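PDB 4ONQ: DNA methyltransferase from Nicotiana tabacum, which probably methylates the C5 position of cytosines in DNA as a plant de novo (DRM-type) methyltransferase, here represented by its catalytic domain. Local coordinates for residues V26-V35 with I83-R91. The protein carries 5 engineered substitutions. Sequence-based numbering, arbitrary orientation.
Engineered in segment 26-35: Ser32 (natural residue Glu).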
loop_
_atom_site.group_PDB
_atom_site.type_symbol
_atom_site.label_atom_id
_atom_site.label_comp_id
_atom_site.label_asym_id
_atom_site.label_seq_id
_atom_site.Cartn_x
_atom_site.Cartn_y
_atom_site.Cartn_z
ATOM N N VAL A 26 16.901 8.359 14.099
ATOM C CA VAL A 26 15.758 7.456 14.134
ATOM C C VAL A 26 14.785 7.870 15.240
ATOM O O VAL A 26 13.932 7.116 15.653
ATOM C CB VAL A 26 16.233 6.047 14.430
ATOM C CG1 VAL A 26 15.161 5.051 14.125
ATOM C CG2 VAL A 26 17.445 5.737 13.620
ATOM N N ARG A 27 14.933 9.085 15.738
ATOM C CA ARG A 27 14.104 9.577 16.833
ATOM C C ARG A 27 12.966 10.486 16.338
ATOM O O ARG A 27 13.029 11.082 15.265
ATOM C CB ARG A 27 14.995 10.293 17.864
ATOM C CG ARG A 27 14.295 10.826 19.094
ATOM C CD ARG A 27 14.295 9.791 20.190
ATOM N NE ARG A 27 15.653 9.482 20.624
ATOM C CZ ARG A 27 16.343 10.224 21.483
ATOM N NH1 ARG A 27 17.575 9.873 21.826
ATOM N NH2 ARG A 27 15.799 11.318 21.998
ATOM N N ARG A 28 11.897 10.563 17.109
ATOM C CA ARG A 28 10.870 11.538 16.821
ATOM C C ARG A 28 10.206 11.892 18.127
ATOM O O ARG A 28 9.918 11.015 18.940
ATOM C CB ARG A 28 9.842 10.992 15.831
ATOM C CG ARG A 28 8.672 11.934 15.618
ATOM C CD ARG A 28 7.680 11.396 14.608
ATOM N NE ARG A 28 6.939 10.242 15.107
ATOM C CZ ARG A 28 5.934 9.672 14.450
ATOM N NH1 ARG A 28 5.554 10.162 13.278
ATOM N NH2 ARG A 28 5.305 8.622 14.962
ATOM N N THR A 29 9.937 13.163 18.297
ATOM C CA THR A 29 9.219 13.597 19.456
ATOM C C THR A 29 7.833 14.049 19.027
ATOM O O THR A 29 7.666 14.994 18.284
ATOM C CB THR A 29 10.012 14.660 20.230
ATOM O OG1 THR A 29 10.882 14.009 21.167
ATOM C CG2 THR A 29 9.097 15.560 21.000
ATOM N N LEU A 30 6.842 13.311 19.478
ATOM C CA LEU A 30 5.468 13.613 19.112
ATOM C C LEU A 30 4.982 14.874 19.806
ATOM O O LEU A 30 5.165 15.033 21.016
ATOM C CB LEU A 30 4.542 12.448 19.472
ATOM C CG LEU A 30 4.151 11.497 18.340
ATOM C CD1 LEU A 30 3.875 12.280 17.068
ATOM C CD2 LEU A 30 5.210 10.431 18.112
ATOM N N PRO A 31 4.390 15.790 19.029
ATOM C CA PRO A 31 3.619 16.894 19.607
ATOM C C PRO A 31 2.635 16.362 20.645
ATOM O O PRO A 31 2.069 15.293 20.436
ATOM C CB PRO A 31 2.868 17.458 18.402
ATOM C CG PRO A 31 3.713 17.076 17.193
ATOM C CD PRO A 31 4.690 16.007 17.602
ATOM N N SER A 32 2.459 17.077 21.752
ATOM C CA SER A 32 1.653 16.594 22.876
ATOM C C SER A 32 0.229 16.217 22.483
ATOM O O SER A 32 -0.329 15.251 22.994
ATOM C CB SER A 32 1.619 17.645 23.991
ATOM O OG SER A 32 0.722 17.287 25.028
ATOM N N GLN A 33 -0.360 16.999 21.590
ATOM C CA GLN A 33 -1.735 16.771 21.155
ATOM C C GLN A 33 -1.823 15.581 20.204
ATOM O O GLN A 33 -2.874 14.954 20.059
ATOM C CB GLN A 33 -2.305 18.028 20.483
ATOM C CG GLN A 33 -1.687 18.379 19.124
ATOM C CD GLN A 33 -0.312 19.027 19.222
ATOM O OE1 GLN A 33 0.413 18.842 20.200
ATOM N NE2 GLN A 33 0.051 19.794 18.198
ATOM N N ALA A 34 -0.700 15.271 19.567
ATOM C CA ALA A 34 -0.636 14.196 18.589
ATOM C C ALA A 34 -0.623 12.817 19.245
ATOM O O ALA A 34 -0.828 11.806 18.576
ATOM C CB ALA A 34 0.583 14.372 17.694
ATOM N N VAL A 35 -0.389 12.778 20.553
ATOM C CA VAL A 35 -0.296 11.509 21.270
ATOM C C VAL A 35 -1.675 11.013 21.703
ATOM O O VAL A 35 -2.692 11.387 21.118
ATOM C CB VAL A 35 0.634 11.612 22.503
ATOM C CG1 VAL A 35 -0.038 12.407 23.617
ATOM C CG2 VAL A 35 0.989 10.233 23.011
ATOM N N ILE A 83 1.722 9.910 7.583
ATOM C CA ILE A 83 1.576 10.689 8.801
ATOM C C ILE A 83 1.011 9.781 9.876
ATOM O O ILE A 83 -0.067 9.223 9.704
ATOM C CB ILE A 83 0.592 11.852 8.607
ATOM C CG1 ILE A 83 0.998 12.704 7.403
ATOM C CG2 ILE A 83 0.501 12.687 9.884
ATOM C CD1 ILE A 83 1.907 13.855 7.752
ATOM N N HIS A 84 1.724 9.632 10.986
ATOM C CA HIS A 84 1.240 8.761 12.050
ATOM C C HIS A 84 1.750 9.163 13.431
ATOM O O HIS A 84 2.639 10.004 13.556
ATOM C CB HIS A 84 1.605 7.307 11.746
ATOM C CG HIS A 84 3.074 7.072 11.595
ATOM N ND1 HIS A 84 3.887 6.735 12.657
ATOM C CD2 HIS A 84 3.879 7.126 10.508
ATOM C CE1 HIS A 84 5.128 6.588 12.228
ATOM N NE2 HIS A 84 5.150 6.822 10.929
ATOM N N ASN A 85 1.172 8.557 14.463
ATOM C CA ASN A 85 1.579 8.809 15.839
ATOM C C ASN A 85 2.032 7.526 16.537
ATOM O O ASN A 85 1.895 7.382 17.752
ATOM C CB ASN A 85 0.445 9.483 16.618
ATOM C CG ASN A 85 -0.795 8.604 16.735
ATOM O OD1 ASN A 85 -0.893 7.547 16.106
ATOM N ND2 ASN A 85 -1.758 9.049 17.536
ATOM N N LEU A 86 2.569 6.597 15.755
ATOM C CA LEU A 86 3.045 5.318 16.271
ATOM C C LEU A 86 4.444 5.475 16.826
ATOM O O LEU A 86 5.172 6.377 16.419
ATOM C CB LEU A 86 3.098 4.287 15.140
ATOM C CG LEU A 86 1.804 4.056 14.365
ATOM C CD1 LEU A 86 2.074 3.338 13.045
ATOM C CD2 LEU A 86 0.833 3.271 15.223
ATOM N N PRO A 87 4.829 4.590 17.757
ATOM C CA PRO A 87 6.242 4.503 18.129
ATOM C C PRO A 87 7.052 4.086 16.911
ATOM O O PRO A 87 6.543 3.377 16.040
ATOM C CB PRO A 87 6.266 3.406 19.200
ATOM C CG PRO A 87 4.962 2.685 19.063
ATOM C CD PRO A 87 3.985 3.690 18.559
ATOM N N VAL A 88 8.301 4.525 16.855
ATOM C CA VAL A 88 9.115 4.382 15.658
ATOM C C VAL A 88 10.208 3.334 15.884
ATOM O O VAL A 88 10.820 2.821 14.944
ATOM C CB VAL A 88 9.650 5.783 15.225
ATOM C CG1 VAL A 88 11.006 5.712 14.549
ATOM C CG2 VAL A 88 8.632 6.469 14.318
ATOM N N GLU A 89 10.408 2.968 17.142
ATOM C CA GLU A 89 11.459 2.019 17.486
ATOM C C GLU A 89 10.914 0.609 17.698
ATOM O O GLU A 89 9.723 0.426 17.958
ATOM C CB GLU A 89 12.224 2.500 18.720
ATOM C CG GLU A 89 12.917 3.839 18.515
ATOM C CD GLU A 89 13.378 4.465 19.816
ATOM O OE1 GLU A 89 13.993 5.552 19.769
ATOM O OE2 GLU A 89 13.124 3.872 20.886
ATOM N N ASN A 90 11.805 -0.374 17.581
ATOM C CA ASN A 90 11.455 -1.789 17.690
ATOM C C ASN A 90 10.497 -2.250 16.595
ATOM O O ASN A 90 9.569 -3.021 16.845
ATOM C CB ASN A 90 10.902 -2.118 19.077
ATOM C CG ASN A 90 11.858 -1.731 20.188
ATOM O OD1 ASN A 90 13.061 -1.982 20.104
ATOM N ND2 ASN A 90 11.327 -1.103 21.231
ATOM N N ARG A 91 10.732 -1.762 15.380
ATOM C CA ARG A 91 9.981 -2.192 14.213
ATOM C C ARG A 91 10.632 -3.439 13.644
ATOM O O ARG A 91 11.855 -3.514 13.541
ATOM C CB ARG A 91 9.992 -1.104 13.140
ATOM C CG ARG A 91 9.175 0.124 13.462
ATOM C CD ARG A 91 9.450 1.214 12.441
ATOM N NE ARG A 91 8.441 2.264 12.481
ATOM C CZ ARG A 91 8.447 3.337 11.698
ATOM N NH1 ARG A 91 9.420 3.506 10.808
ATOM N NH2 ARG A 91 7.479 4.241 11.804
#
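From Val26 facing Val88 to Ala34 facing Asn85, the loop 26-35 runs opposite in direction to 83-91, with CA atoms 7.3 Å apart at Arg27 and Val88 and 6.3 Å apart at Val35 and Asn85. Arg28 does most of the bridging. Its chain leaves the backbone extended and then bends at chi3 (70°), which brings the guanidinium down onto the turn after His84. There Arg28 NH2 makes a short but poorly aligned, weak hydrogen bond to Leu86 O (2.7 Å), approaching near the guanidinium plane, while Arg28 NH1 lies 2.9 Å from His84 O. Arg28 NH1 lies over one face of the His84 imidazole, offset toward its rim, and the guanidinium is steeply tilted against the ring, the planes 56° apart. The far corner of that ring, NE2, hydrogen-bonds to Glu66. Leu30 CD1 and Val88 CG2 lie over opposite faces of the guanidinium, so apolar groups flank it on both sides. An alanine in place of Arg28 would probably cost Leu86 O this donor and open a gap between Leu30 and Val88. His84 ends strand 79-84, and Arg28 reaches the loop beyond it; that strand pairs antiparallel with 39-45 in the Rossmann-like sheet of a class I methyltransferase, so the loop leading into 39-45 folds back over the exit of its neighbour. Toward that end, Asn85 ND2 points at Ala34 O, 3.1 Å away, in a bond running nearly along the C=O axis (165°) and in the plane of the amide. Pro38 O also accepts from ND2 and OD1 takes the Phe40 N-H, so the amide is held from both ends and its rotation fixed. At the other end, Val88 CG1 rests 3.4 Å from Val26 O and 4.2 Å from Val26 CG1, with Phe15 also touching Val88.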